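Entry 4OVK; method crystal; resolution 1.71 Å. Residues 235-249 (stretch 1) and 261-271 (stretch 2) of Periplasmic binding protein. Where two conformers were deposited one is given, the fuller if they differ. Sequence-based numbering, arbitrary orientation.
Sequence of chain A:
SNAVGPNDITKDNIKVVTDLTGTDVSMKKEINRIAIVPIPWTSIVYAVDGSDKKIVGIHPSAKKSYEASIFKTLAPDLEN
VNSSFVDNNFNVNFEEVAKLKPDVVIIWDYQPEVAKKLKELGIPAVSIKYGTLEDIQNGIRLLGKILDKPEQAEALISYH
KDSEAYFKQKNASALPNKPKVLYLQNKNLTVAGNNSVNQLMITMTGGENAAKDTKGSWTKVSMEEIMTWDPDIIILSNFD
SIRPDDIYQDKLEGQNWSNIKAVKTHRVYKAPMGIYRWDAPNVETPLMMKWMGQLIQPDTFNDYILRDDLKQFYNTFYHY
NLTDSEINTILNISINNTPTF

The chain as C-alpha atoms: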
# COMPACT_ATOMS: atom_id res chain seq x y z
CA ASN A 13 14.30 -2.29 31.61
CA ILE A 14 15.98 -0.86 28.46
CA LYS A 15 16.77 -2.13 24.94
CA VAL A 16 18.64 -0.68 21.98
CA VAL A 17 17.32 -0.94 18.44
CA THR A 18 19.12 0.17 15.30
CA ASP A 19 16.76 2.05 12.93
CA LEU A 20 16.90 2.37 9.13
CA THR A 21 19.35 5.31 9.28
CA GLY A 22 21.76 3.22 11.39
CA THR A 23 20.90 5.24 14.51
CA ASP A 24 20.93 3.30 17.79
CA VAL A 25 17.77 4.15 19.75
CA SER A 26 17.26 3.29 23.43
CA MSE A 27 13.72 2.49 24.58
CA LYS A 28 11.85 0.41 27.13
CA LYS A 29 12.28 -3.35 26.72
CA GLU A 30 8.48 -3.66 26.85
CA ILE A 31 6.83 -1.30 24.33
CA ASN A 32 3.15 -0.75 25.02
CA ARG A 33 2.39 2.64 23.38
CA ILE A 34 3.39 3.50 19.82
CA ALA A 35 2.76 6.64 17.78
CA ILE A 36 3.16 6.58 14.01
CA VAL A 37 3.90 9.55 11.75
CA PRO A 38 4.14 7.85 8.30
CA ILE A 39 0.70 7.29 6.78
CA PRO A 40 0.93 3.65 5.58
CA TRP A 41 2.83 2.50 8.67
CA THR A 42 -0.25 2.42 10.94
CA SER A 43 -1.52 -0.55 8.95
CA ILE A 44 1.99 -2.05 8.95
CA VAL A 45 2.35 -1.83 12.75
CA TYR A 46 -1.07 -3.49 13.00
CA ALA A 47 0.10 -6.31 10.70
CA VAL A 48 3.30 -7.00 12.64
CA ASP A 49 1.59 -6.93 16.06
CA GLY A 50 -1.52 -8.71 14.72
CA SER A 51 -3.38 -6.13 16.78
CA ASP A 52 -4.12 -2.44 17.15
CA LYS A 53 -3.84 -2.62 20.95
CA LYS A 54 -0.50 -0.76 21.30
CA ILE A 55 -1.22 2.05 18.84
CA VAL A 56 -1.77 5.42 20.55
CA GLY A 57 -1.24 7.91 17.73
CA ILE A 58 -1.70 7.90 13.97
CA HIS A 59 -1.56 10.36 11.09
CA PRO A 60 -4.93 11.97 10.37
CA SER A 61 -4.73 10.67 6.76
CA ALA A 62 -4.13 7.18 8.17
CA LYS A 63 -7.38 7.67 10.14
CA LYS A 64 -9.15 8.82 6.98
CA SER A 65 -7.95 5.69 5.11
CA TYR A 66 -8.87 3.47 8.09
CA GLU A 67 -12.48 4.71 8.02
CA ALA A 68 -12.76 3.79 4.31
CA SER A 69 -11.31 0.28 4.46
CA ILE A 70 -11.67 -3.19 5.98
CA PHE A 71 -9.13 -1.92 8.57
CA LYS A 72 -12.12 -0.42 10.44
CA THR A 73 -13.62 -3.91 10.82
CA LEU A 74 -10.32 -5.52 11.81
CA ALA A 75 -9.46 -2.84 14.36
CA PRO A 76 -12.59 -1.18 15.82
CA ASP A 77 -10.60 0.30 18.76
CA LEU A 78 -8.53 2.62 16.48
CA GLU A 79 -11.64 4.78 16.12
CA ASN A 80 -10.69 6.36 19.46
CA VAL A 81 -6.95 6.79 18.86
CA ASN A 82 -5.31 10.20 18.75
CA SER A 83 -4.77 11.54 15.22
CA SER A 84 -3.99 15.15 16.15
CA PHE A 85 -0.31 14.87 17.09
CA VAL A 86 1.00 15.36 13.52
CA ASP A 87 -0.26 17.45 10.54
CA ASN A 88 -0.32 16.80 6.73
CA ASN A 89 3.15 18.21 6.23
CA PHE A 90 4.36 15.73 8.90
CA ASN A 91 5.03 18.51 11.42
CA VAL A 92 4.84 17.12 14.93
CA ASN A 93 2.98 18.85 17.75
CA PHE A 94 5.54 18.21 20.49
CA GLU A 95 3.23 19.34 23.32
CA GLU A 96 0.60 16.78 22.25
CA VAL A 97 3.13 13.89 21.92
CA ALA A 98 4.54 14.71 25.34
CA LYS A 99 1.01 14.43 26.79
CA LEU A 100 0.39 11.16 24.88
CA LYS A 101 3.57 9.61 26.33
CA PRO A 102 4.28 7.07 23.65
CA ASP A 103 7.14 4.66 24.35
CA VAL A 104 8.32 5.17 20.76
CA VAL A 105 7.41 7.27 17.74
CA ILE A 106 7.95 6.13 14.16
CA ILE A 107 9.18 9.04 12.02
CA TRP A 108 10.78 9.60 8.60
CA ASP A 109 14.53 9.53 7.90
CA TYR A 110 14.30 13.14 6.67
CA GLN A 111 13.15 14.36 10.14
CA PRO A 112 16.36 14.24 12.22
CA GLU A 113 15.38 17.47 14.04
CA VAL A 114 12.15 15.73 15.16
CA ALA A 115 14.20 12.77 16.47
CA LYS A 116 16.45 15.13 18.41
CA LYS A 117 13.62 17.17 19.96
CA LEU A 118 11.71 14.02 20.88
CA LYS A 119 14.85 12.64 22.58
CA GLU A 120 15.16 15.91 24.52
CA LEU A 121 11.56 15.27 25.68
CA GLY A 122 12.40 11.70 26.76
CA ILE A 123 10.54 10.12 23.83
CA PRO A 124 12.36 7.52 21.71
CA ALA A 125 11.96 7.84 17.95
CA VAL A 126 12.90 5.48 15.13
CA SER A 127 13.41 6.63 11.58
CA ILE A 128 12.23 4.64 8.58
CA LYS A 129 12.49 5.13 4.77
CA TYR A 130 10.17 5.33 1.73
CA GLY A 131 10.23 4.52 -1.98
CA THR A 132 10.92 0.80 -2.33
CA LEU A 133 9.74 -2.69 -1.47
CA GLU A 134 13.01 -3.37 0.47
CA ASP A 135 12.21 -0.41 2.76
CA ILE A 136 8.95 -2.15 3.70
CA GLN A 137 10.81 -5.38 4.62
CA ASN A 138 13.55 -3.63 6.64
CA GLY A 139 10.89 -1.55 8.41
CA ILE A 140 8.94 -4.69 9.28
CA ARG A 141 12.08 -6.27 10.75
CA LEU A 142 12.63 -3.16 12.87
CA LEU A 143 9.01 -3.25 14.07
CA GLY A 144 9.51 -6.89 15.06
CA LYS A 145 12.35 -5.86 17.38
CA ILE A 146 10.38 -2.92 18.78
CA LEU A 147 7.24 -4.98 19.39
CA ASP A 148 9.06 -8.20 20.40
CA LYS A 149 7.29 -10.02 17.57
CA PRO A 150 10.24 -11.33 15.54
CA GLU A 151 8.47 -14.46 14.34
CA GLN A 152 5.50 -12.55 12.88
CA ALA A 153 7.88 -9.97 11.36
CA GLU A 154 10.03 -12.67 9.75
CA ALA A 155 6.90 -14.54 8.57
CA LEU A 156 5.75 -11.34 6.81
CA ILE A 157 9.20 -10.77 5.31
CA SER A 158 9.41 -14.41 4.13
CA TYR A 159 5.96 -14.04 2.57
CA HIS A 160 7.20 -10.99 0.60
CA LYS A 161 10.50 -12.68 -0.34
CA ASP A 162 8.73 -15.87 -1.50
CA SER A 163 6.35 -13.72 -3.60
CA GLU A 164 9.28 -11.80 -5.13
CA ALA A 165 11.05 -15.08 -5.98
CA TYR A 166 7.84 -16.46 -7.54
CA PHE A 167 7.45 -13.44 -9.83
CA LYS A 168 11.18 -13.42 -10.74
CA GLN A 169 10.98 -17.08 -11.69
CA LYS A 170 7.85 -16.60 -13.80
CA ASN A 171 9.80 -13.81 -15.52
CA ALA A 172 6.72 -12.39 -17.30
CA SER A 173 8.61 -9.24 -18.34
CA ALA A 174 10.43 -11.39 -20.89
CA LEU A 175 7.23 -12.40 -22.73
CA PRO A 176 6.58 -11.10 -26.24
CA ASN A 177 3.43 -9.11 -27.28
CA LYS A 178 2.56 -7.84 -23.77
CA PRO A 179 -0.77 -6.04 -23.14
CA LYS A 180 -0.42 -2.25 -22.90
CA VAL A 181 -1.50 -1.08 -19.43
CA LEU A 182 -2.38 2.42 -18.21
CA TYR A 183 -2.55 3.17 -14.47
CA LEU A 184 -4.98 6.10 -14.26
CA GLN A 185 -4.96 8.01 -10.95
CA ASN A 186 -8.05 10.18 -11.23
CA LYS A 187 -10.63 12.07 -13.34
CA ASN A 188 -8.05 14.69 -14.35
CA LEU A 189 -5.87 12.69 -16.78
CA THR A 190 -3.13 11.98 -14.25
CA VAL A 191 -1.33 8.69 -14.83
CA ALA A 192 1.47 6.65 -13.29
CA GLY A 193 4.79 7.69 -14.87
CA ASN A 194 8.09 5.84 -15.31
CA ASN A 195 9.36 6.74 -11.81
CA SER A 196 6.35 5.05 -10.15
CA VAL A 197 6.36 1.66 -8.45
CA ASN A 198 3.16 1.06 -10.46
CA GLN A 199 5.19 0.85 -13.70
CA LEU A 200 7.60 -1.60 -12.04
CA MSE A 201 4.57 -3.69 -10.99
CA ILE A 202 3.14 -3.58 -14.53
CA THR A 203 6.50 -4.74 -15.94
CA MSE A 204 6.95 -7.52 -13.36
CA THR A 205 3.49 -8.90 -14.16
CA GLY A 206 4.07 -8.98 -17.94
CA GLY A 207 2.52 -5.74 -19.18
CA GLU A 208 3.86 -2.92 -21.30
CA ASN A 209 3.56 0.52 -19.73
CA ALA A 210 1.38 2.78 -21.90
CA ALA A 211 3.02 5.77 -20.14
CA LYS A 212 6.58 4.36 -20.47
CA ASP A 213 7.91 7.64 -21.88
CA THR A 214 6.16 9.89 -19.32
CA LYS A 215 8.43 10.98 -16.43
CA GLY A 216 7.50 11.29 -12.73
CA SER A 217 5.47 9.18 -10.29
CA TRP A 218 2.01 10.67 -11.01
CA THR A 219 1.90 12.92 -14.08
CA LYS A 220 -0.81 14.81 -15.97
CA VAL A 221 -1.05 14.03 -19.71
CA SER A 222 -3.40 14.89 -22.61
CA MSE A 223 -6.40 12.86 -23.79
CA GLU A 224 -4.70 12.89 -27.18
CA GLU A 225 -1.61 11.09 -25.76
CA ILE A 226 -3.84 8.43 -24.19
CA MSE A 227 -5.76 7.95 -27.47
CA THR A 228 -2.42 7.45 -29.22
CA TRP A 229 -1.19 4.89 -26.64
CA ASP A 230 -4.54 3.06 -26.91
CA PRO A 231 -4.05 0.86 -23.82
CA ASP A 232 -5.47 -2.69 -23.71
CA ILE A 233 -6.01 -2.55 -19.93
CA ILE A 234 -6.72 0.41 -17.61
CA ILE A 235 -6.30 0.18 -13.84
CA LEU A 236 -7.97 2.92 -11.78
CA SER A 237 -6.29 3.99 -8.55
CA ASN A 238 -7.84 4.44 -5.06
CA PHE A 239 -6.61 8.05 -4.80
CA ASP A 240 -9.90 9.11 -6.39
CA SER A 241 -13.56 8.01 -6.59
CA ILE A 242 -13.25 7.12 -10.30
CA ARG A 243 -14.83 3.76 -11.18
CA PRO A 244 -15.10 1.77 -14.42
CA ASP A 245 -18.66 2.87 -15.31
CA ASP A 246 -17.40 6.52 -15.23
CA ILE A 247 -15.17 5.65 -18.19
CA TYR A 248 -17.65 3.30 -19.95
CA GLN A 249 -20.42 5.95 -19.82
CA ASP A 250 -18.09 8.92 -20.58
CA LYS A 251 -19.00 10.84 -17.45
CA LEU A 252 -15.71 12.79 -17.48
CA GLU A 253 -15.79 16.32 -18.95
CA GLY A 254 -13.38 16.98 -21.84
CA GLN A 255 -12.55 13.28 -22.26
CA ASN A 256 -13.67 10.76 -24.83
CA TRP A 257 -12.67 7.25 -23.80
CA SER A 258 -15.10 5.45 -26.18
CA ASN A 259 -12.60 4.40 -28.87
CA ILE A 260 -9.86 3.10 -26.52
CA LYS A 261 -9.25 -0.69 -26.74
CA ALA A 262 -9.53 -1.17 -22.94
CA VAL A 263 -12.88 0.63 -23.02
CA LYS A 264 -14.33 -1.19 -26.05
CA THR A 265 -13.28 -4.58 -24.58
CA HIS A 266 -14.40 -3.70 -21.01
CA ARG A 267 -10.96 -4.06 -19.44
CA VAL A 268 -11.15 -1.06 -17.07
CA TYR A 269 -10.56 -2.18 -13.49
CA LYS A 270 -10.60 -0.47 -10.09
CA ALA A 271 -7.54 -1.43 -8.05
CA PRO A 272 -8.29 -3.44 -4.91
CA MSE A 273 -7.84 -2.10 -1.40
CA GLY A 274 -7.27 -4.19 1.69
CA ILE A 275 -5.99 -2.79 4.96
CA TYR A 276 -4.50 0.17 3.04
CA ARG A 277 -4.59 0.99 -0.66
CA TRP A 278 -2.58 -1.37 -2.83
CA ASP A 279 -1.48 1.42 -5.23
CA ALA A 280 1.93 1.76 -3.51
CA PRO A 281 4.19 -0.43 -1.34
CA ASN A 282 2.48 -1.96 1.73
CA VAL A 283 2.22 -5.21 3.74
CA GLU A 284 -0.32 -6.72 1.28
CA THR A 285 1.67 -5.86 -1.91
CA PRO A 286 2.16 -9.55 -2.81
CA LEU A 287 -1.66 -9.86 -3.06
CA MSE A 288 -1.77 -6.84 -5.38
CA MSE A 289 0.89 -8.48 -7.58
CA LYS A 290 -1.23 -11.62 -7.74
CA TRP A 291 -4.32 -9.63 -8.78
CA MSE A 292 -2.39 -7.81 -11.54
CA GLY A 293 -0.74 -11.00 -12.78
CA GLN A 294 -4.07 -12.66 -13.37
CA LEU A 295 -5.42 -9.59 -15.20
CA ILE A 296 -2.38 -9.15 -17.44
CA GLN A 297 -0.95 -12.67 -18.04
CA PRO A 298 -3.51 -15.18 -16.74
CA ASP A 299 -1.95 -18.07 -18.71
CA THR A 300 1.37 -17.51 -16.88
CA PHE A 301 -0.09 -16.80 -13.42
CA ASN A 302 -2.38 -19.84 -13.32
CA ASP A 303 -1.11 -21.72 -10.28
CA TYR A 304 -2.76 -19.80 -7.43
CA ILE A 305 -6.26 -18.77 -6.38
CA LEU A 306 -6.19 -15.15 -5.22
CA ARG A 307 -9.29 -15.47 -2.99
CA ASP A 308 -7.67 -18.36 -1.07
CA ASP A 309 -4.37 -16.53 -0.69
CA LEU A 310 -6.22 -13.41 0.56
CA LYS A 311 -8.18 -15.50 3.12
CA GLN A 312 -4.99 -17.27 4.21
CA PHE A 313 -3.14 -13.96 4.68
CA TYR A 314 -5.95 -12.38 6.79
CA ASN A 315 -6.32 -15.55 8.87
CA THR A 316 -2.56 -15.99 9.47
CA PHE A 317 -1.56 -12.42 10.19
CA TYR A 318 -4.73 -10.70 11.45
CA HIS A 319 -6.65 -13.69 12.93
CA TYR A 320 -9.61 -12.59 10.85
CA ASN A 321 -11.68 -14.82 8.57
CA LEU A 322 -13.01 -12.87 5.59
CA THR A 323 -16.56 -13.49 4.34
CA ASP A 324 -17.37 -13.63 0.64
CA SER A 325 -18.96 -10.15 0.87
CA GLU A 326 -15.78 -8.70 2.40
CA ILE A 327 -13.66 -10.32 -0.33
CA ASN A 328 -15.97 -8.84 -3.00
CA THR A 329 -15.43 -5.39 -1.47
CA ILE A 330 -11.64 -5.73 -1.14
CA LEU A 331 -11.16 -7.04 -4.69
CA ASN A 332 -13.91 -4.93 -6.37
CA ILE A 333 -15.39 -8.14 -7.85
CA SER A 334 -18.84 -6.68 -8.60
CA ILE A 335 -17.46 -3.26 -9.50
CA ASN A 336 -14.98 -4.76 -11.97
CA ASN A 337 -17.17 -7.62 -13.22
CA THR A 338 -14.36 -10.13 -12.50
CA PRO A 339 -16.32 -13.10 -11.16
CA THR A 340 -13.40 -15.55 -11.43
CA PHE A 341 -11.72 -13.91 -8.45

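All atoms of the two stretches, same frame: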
# COMPACT_ATOMS: atom_id res chain seq x y z
N ILE A 235 -6.10 0.37 -15.26
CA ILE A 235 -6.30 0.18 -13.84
C ILE A 235 -6.55 1.56 -13.24
O ILE A 235 -5.83 2.51 -13.55
CB ILE A 235 -5.07 -0.49 -13.19
CG1 ILE A 235 -4.83 -1.88 -13.82
CG2 ILE A 235 -5.23 -0.57 -11.68
CD1 ILE A 235 -3.52 -2.46 -13.44
N LEU A 236 -7.59 1.66 -12.42
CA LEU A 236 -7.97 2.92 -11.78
C LEU A 236 -7.48 2.89 -10.34
O LEU A 236 -7.74 1.94 -9.63
CB LEU A 236 -9.49 3.10 -11.80
CG LEU A 236 -10.19 3.00 -13.16
CD1 LEU A 236 -11.70 3.03 -12.98
CD2 LEU A 236 -9.76 4.11 -14.09
N SER A 237 -6.82 3.96 -9.90
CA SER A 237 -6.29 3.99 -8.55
C SER A 237 -7.37 4.26 -7.49
O SER A 237 -8.50 4.63 -7.81
CB SER A 237 -5.19 5.06 -8.45
OG SER A 237 -5.73 6.28 -8.02
N ASN A 238 -6.99 4.10 -6.22
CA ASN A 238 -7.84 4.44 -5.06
C ASN A 238 -7.57 5.83 -4.48
O ASN A 238 -8.08 6.17 -3.40
CB ASN A 238 -7.70 3.39 -3.95
CG ASN A 238 -8.37 2.08 -4.32
OD1 ASN A 238 -7.71 1.13 -4.71
ND2 ASN A 238 -9.68 2.04 -4.22
N PHE A 239 -6.80 6.64 -5.20
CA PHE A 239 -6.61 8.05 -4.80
C PHE A 239 -7.84 8.91 -5.08
O PHE A 239 -7.92 10.06 -4.64
CB PHE A 239 -5.41 8.66 -5.54
CG PHE A 239 -4.08 8.22 -5.01
CD1 PHE A 239 -3.46 7.08 -5.49
CD2 PHE A 239 -3.42 8.99 -4.04
CE1 PHE A 239 -2.21 6.69 -5.01
CE2 PHE A 239 -2.18 8.60 -3.56
CZ PHE A 239 -1.58 7.45 -4.04
N ASP A 240 -8.81 8.36 -5.80
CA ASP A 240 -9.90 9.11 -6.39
C ASP A 240 -11.12 8.20 -6.44
O ASP A 240 -10.98 6.97 -6.45
CB ASP A 240 -9.49 9.50 -7.81
CG ASP A 240 -10.47 10.44 -8.46
OD1 ASP A 240 -10.34 11.66 -8.24
OD2 ASP A 240 -11.37 9.96 -9.17
N SER A 241 -12.31 8.79 -6.52
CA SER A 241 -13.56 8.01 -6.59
C SER A 241 -13.81 7.33 -7.94
O SER A 241 -14.76 6.58 -8.05
CB SER A 241 -14.77 8.91 -6.29
OG SER A 241 -15.08 9.74 -7.42
N ILE A 242 -12.99 7.61 -8.95
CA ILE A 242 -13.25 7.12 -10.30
C ILE A 242 -13.46 5.60 -10.33
O ILE A 242 -12.74 4.83 -9.69
CB ILE A 242 -12.16 7.58 -11.29
CG1 ILE A 242 -12.55 7.27 -12.74
CG2 ILE A 242 -10.81 6.96 -10.93
CD1 ILE A 242 -11.57 7.83 -13.75
N ARG A 243 -14.50 5.17 -11.04
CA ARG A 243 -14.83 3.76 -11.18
C ARG A 243 -15.03 3.42 -12.64
O ARG A 243 -15.16 4.32 -13.45
CB ARG A 243 -16.08 3.45 -10.37
CG ARG A 243 -15.75 3.33 -8.90
CD ARG A 243 -16.95 3.04 -8.06
NE ARG A 243 -16.52 2.84 -6.68
CZ ARG A 243 -17.32 2.47 -5.70
NH1 ARG A 243 -18.60 2.26 -5.94
NH2 ARG A 243 -16.83 2.29 -4.48
N PRO A 244 -15.03 2.12 -12.99
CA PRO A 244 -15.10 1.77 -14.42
C PRO A 244 -16.30 2.34 -15.20
O PRO A 244 -16.13 2.78 -16.34
CB PRO A 244 -15.14 0.24 -14.39
CG PRO A 244 -14.41 -0.12 -13.13
CD PRO A 244 -14.86 0.92 -12.15
N ASP A 245 -17.49 2.33 -14.62
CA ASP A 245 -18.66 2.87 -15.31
C ASP A 245 -18.53 4.37 -15.62
O ASP A 245 -19.18 4.85 -16.56
CB ASP A 245 -19.95 2.55 -14.53
CG ASP A 245 -20.43 1.11 -14.72
OD1 ASP A 245 -19.88 0.38 -15.59
OD2 ASP A 245 -21.36 0.70 -14.00
N ASP A 246 -17.69 5.10 -14.89
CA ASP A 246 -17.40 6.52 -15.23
C ASP A 246 -16.71 6.67 -16.59
O ASP A 246 -16.94 7.64 -17.33
CB ASP A 246 -16.53 7.16 -14.15
CG ASP A 246 -17.19 7.14 -12.76
OD1 ASP A 246 -18.45 7.13 -12.70
OD2 ASP A 246 -16.45 7.14 -11.74
N ILE A 247 -15.86 5.70 -16.91
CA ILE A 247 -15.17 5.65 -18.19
C ILE A 247 -16.12 5.08 -19.26
O ILE A 247 -16.26 5.66 -20.34
CB ILE A 247 -13.90 4.77 -18.11
CG1 ILE A 247 -12.85 5.36 -17.15
CG2 ILE A 247 -13.30 4.55 -19.49
CD1 ILE A 247 -12.26 6.69 -17.53
N TYR A 248 -16.76 3.95 -18.97
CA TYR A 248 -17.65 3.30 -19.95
C TYR A 248 -18.79 4.22 -20.42
O TYR A 248 -19.17 4.19 -21.59
CB TYR A 248 -18.26 2.01 -19.36
CG TYR A 248 -17.26 0.91 -19.05
CD1 TYR A 248 -16.19 0.63 -19.91
CD2 TYR A 248 -17.39 0.13 -17.91
CE1 TYR A 248 -15.29 -0.38 -19.63
CE2 TYR A 248 -16.49 -0.89 -17.62
CZ TYR A 248 -15.44 -1.14 -18.47
OH TYR A 248 -14.56 -2.16 -18.21
N GLN A 249 -19.32 5.04 -19.50
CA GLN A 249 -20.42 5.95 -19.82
C GLN A 249 -19.97 7.40 -20.09
O GLN A 249 -20.80 8.31 -20.13
CB GLN A 249 -21.45 5.92 -18.71
CG GLN A 249 -22.02 4.53 -18.42
CD GLN A 249 -23.28 4.59 -17.58
OE1 GLN A 249 -24.10 5.51 -17.72
NE2 GLN A 249 -23.45 3.62 -16.69
N LYS A 261 -9.12 0.78 -26.77
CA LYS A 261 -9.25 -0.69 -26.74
C LYS A 261 -9.75 -1.20 -25.37
O LYS A 261 -10.71 -1.97 -25.31
CB LYS A 261 -7.93 -1.38 -27.10
CG LYS A 261 -7.51 -1.24 -28.56
CD LYS A 261 -6.07 -1.72 -28.76
CE LYS A 261 -5.62 -1.66 -30.21
NZ LYS A 261 -4.19 -2.05 -30.34
N ALA A 262 -9.11 -0.76 -24.29
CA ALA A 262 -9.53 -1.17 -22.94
C ALA A 262 -11.00 -0.87 -22.66
O ALA A 262 -11.66 -1.61 -21.94
CB ALA A 262 -8.65 -0.52 -21.86
N VAL A 263 -11.51 0.21 -23.24
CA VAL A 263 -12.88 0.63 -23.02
C VAL A 263 -13.84 -0.21 -23.87
O VAL A 263 -14.86 -0.69 -23.37
CB VAL A 263 -13.05 2.14 -23.27
CG1 VAL A 263 -14.50 2.57 -23.07
CG2 VAL A 263 -12.12 2.91 -22.34
N LYS A 264 -13.50 -0.39 -25.14
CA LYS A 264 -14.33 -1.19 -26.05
C LYS A 264 -14.42 -2.66 -25.63
O LYS A 264 -15.46 -3.30 -25.83
CB LYS A 264 -13.81 -1.07 -27.48
CG LYS A 264 -13.93 0.34 -28.05
CD LYS A 264 -13.64 0.39 -29.54
CE LYS A 264 -12.15 0.25 -29.82
NZ LYS A 264 -11.88 0.09 -31.28
N THR A 265 -13.34 -3.18 -25.04
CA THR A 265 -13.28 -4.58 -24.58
C THR A 265 -13.59 -4.75 -23.09
O THR A 265 -13.45 -5.85 -22.57
CB THR A 265 -11.90 -5.21 -24.88
OG1 THR A 265 -10.86 -4.45 -24.25
CG2 THR A 265 -11.64 -5.27 -26.40
N HIS A 266 -13.99 -3.66 -22.42
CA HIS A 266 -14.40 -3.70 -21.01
C HIS A 266 -13.31 -4.29 -20.11
O HIS A 266 -13.53 -5.24 -19.34
CB HIS A 266 -15.74 -4.43 -20.83
CG HIS A 266 -16.91 -3.71 -21.44
ND1 HIS A 266 -17.61 -2.73 -20.77
CD2 HIS A 266 -17.48 -3.82 -22.66
CE1 HIS A 266 -18.57 -2.27 -21.55
NE2 HIS A 266 -18.51 -2.91 -22.71
N ARG A 267 -12.13 -3.69 -20.23
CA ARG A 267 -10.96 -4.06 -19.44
C ARG A 267 -10.46 -2.84 -18.66
O ARG A 267 -9.26 -2.51 -18.66
CB ARG A 267 -9.89 -4.65 -20.36
CG ARG A 267 -10.34 -5.94 -21.07
CD ARG A 267 -9.19 -6.92 -21.20
NE ARG A 267 -8.86 -7.51 -19.91
CZ ARG A 267 -7.76 -8.22 -19.64
NH1 ARG A 267 -7.57 -8.70 -18.41
NH2 ARG A 267 -6.85 -8.43 -20.58
N VAL A 268 -11.41 -2.17 -18.00
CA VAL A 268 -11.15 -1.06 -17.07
C VAL A 268 -11.47 -1.55 -15.67
O VAL A 268 -12.62 -1.94 -15.37
CB VAL A 268 -12.01 0.18 -17.35
CG1 VAL A 268 -11.64 1.34 -16.43
CG2 VAL A 268 -11.91 0.61 -18.81
N TYR A 269 -10.47 -1.54 -14.80
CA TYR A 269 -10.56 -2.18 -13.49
C TYR A 269 -10.15 -1.24 -12.37
O TYR A 269 -9.08 -0.63 -12.44
CB TYR A 269 -9.63 -3.37 -13.45
CG TYR A 269 -9.87 -4.40 -14.53
CD1 TYR A 269 -10.96 -5.24 -14.48
CD2 TYR A 269 -8.99 -4.53 -15.61
CE1 TYR A 269 -11.17 -6.20 -15.48
CE2 TYR A 269 -9.18 -5.48 -16.58
CZ TYR A 269 -10.28 -6.31 -16.52
OH TYR A 269 -10.47 -7.26 -17.51
N LYS A 270 -10.98 -1.16 -11.33
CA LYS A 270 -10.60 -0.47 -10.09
C LYS A 270 -9.64 -1.30 -9.24
O LYS A 270 -9.92 -2.46 -8.89
CB LYS A 270 -11.85 -0.14 -9.29
CG LYS A 270 -11.64 0.68 -8.02
CD LYS A 270 -11.30 2.12 -8.32
CE LYS A 270 -11.64 3.03 -7.16
NZ LYS A 270 -11.21 4.42 -7.40
N ALA A 271 -8.51 -0.71 -8.87
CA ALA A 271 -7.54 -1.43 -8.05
C ALA A 271 -8.15 -1.84 -6.72
O ALA A 271 -8.91 -1.07 -6.11
CB ALA A 271 -6.31 -0.57 -7.79
O HOH W 1 -14.75 -3.54 -15.99

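A polar group buried in a protein must find a partner there, and the contact between residues 235-249 and 261-271 of this periplasmic binding protein is a compact illustration of how backbone and side chain share that task. The contact begins with the end of one strand running parallel to a short second one. Ile-235 pairs with Tyr-269 and Leu-236 with Lys-270, and the ladder is carried by two backbone hydrogen bonds: Leu-236 N donates to Tyr-269 O at 2.7 Å, and Ala-271 N donates to Leu-236 O at 2.9 Å. Both are nearly straight, with angles at the hydrogen of 162° and 172°. Leu-236 therefore uses both its amide and its carbonyl on the neighbouring strand, reaching the residues that flank Lys-270, as parallel register requires. Tyr-269 O accepts a little more than the amide, since Ile-235 CA lies 3.2 Å from it in a CA-H...O contact.

Beyond Leu-236 the first stretch leaves the strand and curls, and its carbonyls can no longer be paired by a ladder. Here a side chain takes over. Lys-270 lies on the same face of the sheet as Leu-236, and its aliphatic part runs past that residue, with Lys-270 CD 4.0 Å from Leu-236 CB. At its end, Lys-270 NZ donates to three backbone carbonyls: Ser-237 O at 2.7 Å, Asp-240 O at 2.7 Å and Ile-242 O at 2.8 Å. An ammonium group has three protons, so three acceptors match its full capacity. The charge is met by carbonyl dipoles from one loop, and a single residue of the second stretch ties together three points of the first. The same loop is braced from within: Phe-239 N donates to Ser-237 OG at 3.0 Å, and Ile-242 N to Asp-240 OD2 at 2.9 Å.

Just before the helix, Arg-243 N donates to Asp-246 OD2 at 2.9 Å. The helix itself presents an apolar surface to the second stretch, and Val-268 and Val-263 receive it. Pro-244 CB approaches Val-268 CG1 at 4.2 Å, while from the strand Leu-236 CD1 comes within 3.8 Å of that same methyl; Ile-247 CG2 packs on Val-263 CG2 at 3.5 Å.

Tyr-248 combines both kinds of contact. Tyr-248 CE1 lies 3.6 Å from Val-268 CG2, and the edge of the His-266 ring is directed toward the face of the tyrosine ring, with centroids 4.5 Å apart and planes at 51°. Its hydroxyl supplies the acceptor for the strand's first amide: Val-268 N donates to Tyr-248 OH at 3.2 Å. The carbonyl of the same residue is served by solvent. One water donates to Val-268 O at 2.7 Å and is also hydrogen-bonded to Tyr-248 OH, 2.6 Å from the water oxygen. Thus both polar backbone atoms of Val-268 have partners without a strand partner in the first stretch, the amide a side chain and the carbonyl a water.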